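Local structure of periplasmic beta-glucosidase (Pseudomonas aeruginosa, 6R5V) at the interface of chains A and B. The protein is a periplasmic family 3 glycoside hydrolase that probably releases beta-D-glucose from the non-reducing ends of beta-glucosides. Numbering follows the deposited sequence. Chains: chain A/B, Periplasmic beta-glucosidase.

Contact 1: the interface of chains A and B. Residues chain A 582-584, 586, 591; chain B 261, 264.
The side-chain amide of A:Asn582 meets B:Lys264 at its edge: the backbone O of B:Lys264 lies essentially in the amide plane, 2.9 Å from ND2. The hydrogen bond is nearly straight, 168° at the hydrogen, although ND2 is tilted from the plane of the accepting carbonyl. A chi1 of -156° places CG of A:Asn582 anti to the backbone N and beside the carbonyl carbon, and the amide there points ND2 at this carbonyl at the end of the short helix 261-264 of chain B. The second amide, that of A:Asn591, is approached differently. Its OD1 accepts from the B:Lys264 ammonium NZ at 3.2 Å, but the donor stands above the carbonyl plane, 37° out of it and off the lone-pair positions, which suggests a less directed bond than that of A:Asn582.

B:Lys264 therefore bonds chain A at both its backbone and its side-chain end. In between, the side chains of B:Lys264 and A:Pro586 cross at about a right angle, with CE 3.7 Å from the proline CD. Bends at chi2, chi3 and chi4 bring the ammonium round to A:Asn591 while CE stays 3.4 Å from the backbone O of A:Gly584. This one lysine gives up 71 Å² of surface to chain A.

A:Gly584 fits against the helix with its backbone alone: its CA is 3.9 Å from CB of B:Glu261 and 4.0 Å from CB of B:Lys264. A bond within chain A may help to hold this loop: the hydroxyl OG1 of A:Thr583 donates to the backbone O of A:Asn582 at 2.6 Å, in the carbonyl plane and on a lone pair.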
loop_
_atom_site.group_PDB
_atom_site.type_symbol
_atom_site.label_atom_id
_atom_site.label_comp_id
_atom_site.label_asym_id
_atom_site.label_seq_id
_atom_site.Cartn_x
_atom_site.Cartn_y
_atom_site.Cartn_z
ATOM N N ASN A 582 -8.046 7.860 12.424
ATOM C CA ASN A 582 -9.421 8.320 12.136
ATOM C C ASN A 582 -9.432 9.107 10.817
ATOM O O ASN A 582 -10.432 9.066 10.093
ATOM C CB ASN A 582 -9.960 9.140 13.306
ATOM C CG ASN A 582 -11.467 9.165 13.366
ATOM O OD1 ASN A 582 -12.111 8.170 13.015
ATOM N ND2 ASN A 582 -12.020 10.304 13.785
ATOM N N THR A 583 -8.343 9.800 10.530
ATOM C CA THR A 583 -8.242 10.864 9.492
ATOM C C THR A 583 -9.095 12.079 9.929
ATOM O O THR A 583 -9.825 12.015 10.971
ATOM C CB THR A 583 -8.698 10.413 8.093
ATOM O OG1 THR A 583 -10.122 10.501 7.928
ATOM C CG2 THR A 583 -8.185 9.038 7.735
ATOM N N GLY A 584 -9.058 13.157 9.152
ATOM C CA GLY A 584 -9.865 14.356 9.435
ATOM C C GLY A 584 -11.280 14.177 8.933
ATOM O O GLY A 584 -12.144 14.968 9.317
ATOM N N PRO A 586 -13.364 10.873 8.562
ATOM C CA PRO A 586 -13.593 9.447 8.646
ATOM C C PRO A 586 -14.881 9.068 7.921
ATOM O O PRO A 586 -15.790 9.868 7.907
ATOM C CB PRO A 586 -13.756 9.155 10.132
ATOM C CG PRO A 586 -14.050 10.474 10.745
ATOM C CD PRO A 586 -13.349 11.509 9.884
ATOM N N ASN A 591 -20.390 8.817 10.151
ATOM C CA ASN A 591 -19.785 9.780 9.193
ATOM C C ASN A 591 -19.940 9.214 7.788
ATOM O O ASN A 591 -18.992 8.687 7.213
ATOM C CB ASN A 591 -18.319 10.048 9.548
ATOM C CG ASN A 591 -18.157 10.712 10.899
ATOM O OD1 ASN A 591 -18.235 11.928 11.009
ATOM N ND2 ASN A 591 -17.893 9.928 11.927
ATOM N N GLU B 261 -10.765 20.053 11.628
ATOM C CA GLU B 261 -10.547 18.598 11.465
ATOM C C GLU B 261 -9.386 18.094 12.323
ATOM O O GLU B 261 -9.295 16.890 12.442
ATOM C CB GLU B 261 -10.339 18.221 9.994
ATOM C CG GLU B 261 -11.634 18.250 9.217
ATOM C CD GLU B 261 -11.440 18.168 7.714
ATOM O OE1 GLU B 261 -10.404 17.615 7.288
ATOM O OE2 GLU B 261 -12.331 18.639 6.993
ATOM N N LYS B 264 -11.059 15.736 14.745
ATOM C CA LYS B 264 -11.287 14.372 14.196
ATOM C C LYS B 264 -9.988 13.555 14.108
ATOM O O LYS B 264 -10.056 12.356 14.356
ATOM C CB LYS B 264 -11.956 14.451 12.833
ATOM C CG LYS B 264 -13.342 15.057 12.895
ATOM C CD LYS B 264 -14.398 14.139 12.397
ATOM C CE LYS B 264 -14.981 14.597 11.079
ATOM N NZ LYS B 264 -16.459 14.639 11.148
#

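Contact 2: the interface of chains A and B. Residues chain A 594-595, 598, 600; chain B 441, 444-445, 485, 487.
A:Phe600 sets its CB on the ring of B:Tyr441, a CH-pi contact 3.5 Å from the ring centroid, in this pairing of two family 3 glycoside hydrolase chains. The methylene sits over one face of the tyrosine, offset toward the rim, and this is the tight part of the patch. With chi1 at 74°, CG of A:Phe600 lies between the backbone N and the carbonyl carbon. The two side chains run at about a right angle to each other, but their ring planes are nearly parallel, about 8° apart, and offset.

On the same side of the B:Tyr441 ring, but at its rim, the guanidinium NH1 of A:Arg598 comes 3.3 Å from CE1. The two planes are 39° apart, too inclined for flat stacking. The methylenes of A:Lys594 pass on the opposite side of the ring, beyond its rim, with CG 3.9 Å from CE1 of B:Tyr441, so the tyrosine, projecting from helix 436-442, is inserted between chain A side chains.

Water joins the chains here. Water 2 bridges the hydroxyl OH of B:Tyr441 at 2.8 Å to NH1 of A:Arg598 at 2.9 Å, lying at the guanidinium edge in its plane. It also reaches the backbone O of A:Lys594 and that of B:Ala487; the latter carbonyl is shared with water 1, which pairs with the backbone N and O of A:Arg598.

Contacts are looser around A:Tyr595: its CD1 is 3.9 Å from CB of B:Ala487, against 3.4 Å from CB of A:Phe600 to CZ of B:Tyr441. Support from its own chain comes from CG of A:Lys594, over the centre of one face. At the ring edge, in plane, stands OH of B:Tyr445, but B:Tyr445 is poorly ordered and its placement carries less weight. The phenol OH of A:Tyr595 faces the edge of the B:His485 imidazole, 3.5 Å from NE2, a proximity rather than an assigned bond.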
loop_
_atom_site.group_PDB
_atom_site.type_symbol
_atom_site.label_atom_id
_atom_site.label_comp_id
_atom_site.label_asym_id
_atom_site.label_seq_id
_atom_site.Cartn_x
_atom_site.Cartn_y
_atom_site.Cartn_z
ATOM N N LYS A 594 -20.222 11.772 1.284
ATOM C CA LYS A 594 -19.400 11.647 0.068
ATOM C C LYS A 594 -17.959 12.058 0.399
ATOM O O LYS A 594 -17.065 11.324 0.003
ATOM C CB LYS A 594 -19.989 12.497 -1.051
ATOM C CG LYS A 594 -19.056 12.610 -2.243
ATOM C CD LYS A 594 -19.778 13.084 -3.486
ATOM C CE LYS A 594 -18.850 13.782 -4.453
ATOM N NZ LYS A 594 -19.166 13.413 -5.854
ATOM N N TYR A 595 -17.750 13.174 1.118
ATOM C CA TYR A 595 -16.399 13.777 1.331
ATOM C C TYR A 595 -15.788 13.189 2.590
ATOM O O TYR A 595 -15.495 13.923 3.561
ATOM C CB TYR A 595 -16.436 15.300 1.286
ATOM C CG TYR A 595 -16.795 15.735 -0.104
ATOM C CD1 TYR A 595 -15.904 15.558 -1.158
ATOM C CD2 TYR A 595 -18.075 16.171 -0.401
ATOM C CE1 TYR A 595 -16.257 15.859 -2.462
ATOM C CE2 TYR A 595 -18.436 16.495 -1.695
ATOM C CZ TYR A 595 -17.525 16.345 -2.724
ATOM O OH TYR A 595 -17.890 16.650 -4.000
ATOM N N ARG A 598 -12.947 6.998 1.830
ATOM C CA ARG A 598 -13.793 5.860 1.411
ATOM C C ARG A 598 -13.579 5.537 -0.047
ATOM O O ARG A 598 -13.019 6.365 -0.771
ATOM C CB ARG A 598 -15.268 6.194 1.643
ATOM C CG ARG A 598 -15.823 7.289 0.742
ATOM C CD ARG A 598 -17.264 7.634 1.132
ATOM N NE ARG A 598 -18.200 6.541 0.892
ATOM C CZ ARG A 598 -18.855 6.312 -0.238
ATOM N NH1 ARG A 598 -18.695 7.115 -1.267
ATOM N NH2 ARG A 598 -19.683 5.280 -0.343
ATOM N N PHE A 600 -15.969 4.636 -3.553
ATOM C CA PHE A 600 -17.361 4.876 -3.979
ATOM C C PHE A 600 -17.957 3.643 -4.655
ATOM O O PHE A 600 -19.177 3.628 -4.852
ATOM C CB PHE A 600 -17.445 6.101 -4.898
ATOM C CG PHE A 600 -16.941 5.921 -6.302
ATOM C CD1 PHE A 600 -17.768 5.396 -7.290
ATOM C CD2 PHE A 600 -15.656 6.285 -6.653
ATOM C CE1 PHE A 600 -17.297 5.200 -8.574
ATOM C CE2 PHE A 600 -15.192 6.109 -7.942
ATOM C CZ PHE A 600 -16.015 5.565 -8.906
ATOM N N TYR B 441 -24.545 7.752 -6.550
ATOM C CA TYR B 441 -23.368 8.460 -5.984
ATOM C C TYR B 441 -22.972 9.605 -6.927
ATOM O O TYR B 441 -22.733 10.728 -6.467
ATOM C CB TYR B 441 -22.210 7.494 -5.807
ATOM C CG TYR B 441 -20.907 8.146 -5.489
ATOM C CD1 TYR B 441 -20.617 8.501 -4.187
ATOM C CD2 TYR B 441 -19.972 8.425 -6.474
ATOM C CE1 TYR B 441 -19.398 9.061 -3.852
ATOM C CE2 TYR B 441 -18.757 9.012 -6.159
ATOM C CZ TYR B 441 -18.478 9.349 -4.845
ATOM O OH TYR B 441 -17.287 9.899 -4.479
ATOM N N SER B 444 -25.359 12.558 -7.009
ATOM C CA SER B 444 -25.867 12.843 -5.638
ATOM C C SER B 444 -25.971 14.350 -5.369
ATOM O O SER B 444 -26.867 14.738 -4.595
ATOM C CB SER B 444 -25.079 12.127 -4.565
ATOM O OG SER B 444 -23.717 12.508 -4.596
ATOM N N TYR B 445 -25.105 15.175 -5.953
ATOM C CA TYR B 445 -25.099 16.646 -5.745
ATOM C C TYR B 445 -25.757 17.309 -6.949
ATOM O O TYR B 445 -26.595 18.196 -6.796
ATOM C CB TYR B 445 -23.672 17.159 -5.566
ATOM C CG TYR B 445 -23.153 17.034 -4.156
ATOM C CD1 TYR B 445 -22.934 15.792 -3.575
ATOM C CD2 TYR B 445 -22.866 18.167 -3.404
ATOM C CE1 TYR B 445 -22.474 15.675 -2.274
ATOM C CE2 TYR B 445 -22.391 18.068 -2.105
ATOM C CZ TYR B 445 -22.196 16.817 -1.541
ATOM O OH TYR B 445 -21.730 16.713 -0.264
ATOM N N HIS B 485 -12.318 12.262 -8.973
ATOM C CA HIS B 485 -12.333 13.597 -8.329
ATOM C C HIS B 485 -12.064 13.443 -6.826
ATOM O O HIS B 485 -11.781 12.307 -6.358
ATOM C CB HIS B 485 -13.625 14.308 -8.758
ATOM C CG HIS B 485 -14.172 15.344 -7.840
ATOM N ND1 HIS B 485 -13.545 16.563 -7.611
ATOM C CD2 HIS B 485 -15.296 15.342 -7.095
ATOM C CE1 HIS B 485 -14.265 17.262 -6.767
ATOM N NE2 HIS B 485 -15.356 16.533 -6.436
ATOM N N ALA B 487 -12.290 12.585 -3.189
ATOM C CA ALA B 487 -12.998 11.555 -2.414
ATOM C C ALA B 487 -13.530 10.407 -3.280
ATOM O O ALA B 487 -13.980 9.452 -2.666
ATOM C CB ALA B 487 -14.104 12.167 -1.591
HETATM O O HOH W 1 -12.009 9.004 -0.287
HETATM O O HOH W 2 -16.790 9.230 -1.764
#

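The C-alpha centres of contact 1 and contact 2 lie about 15 Å apart, and no residue belongs to both. They share a stretch of chain A, residues 582 to 600, which contains no assigned helix or strand. On chain B, contact 1 uses residues within the N-terminal family 3 range, whereas contact 2 uses residues within the C-terminal one, so this chain A stretch spans both parts of its partner. Two-fold symmetry repeats each contact with the chains exchanged. Such reciprocal engagement is compatible with a dimer, although the structure alone does not show that this is the biological assembly.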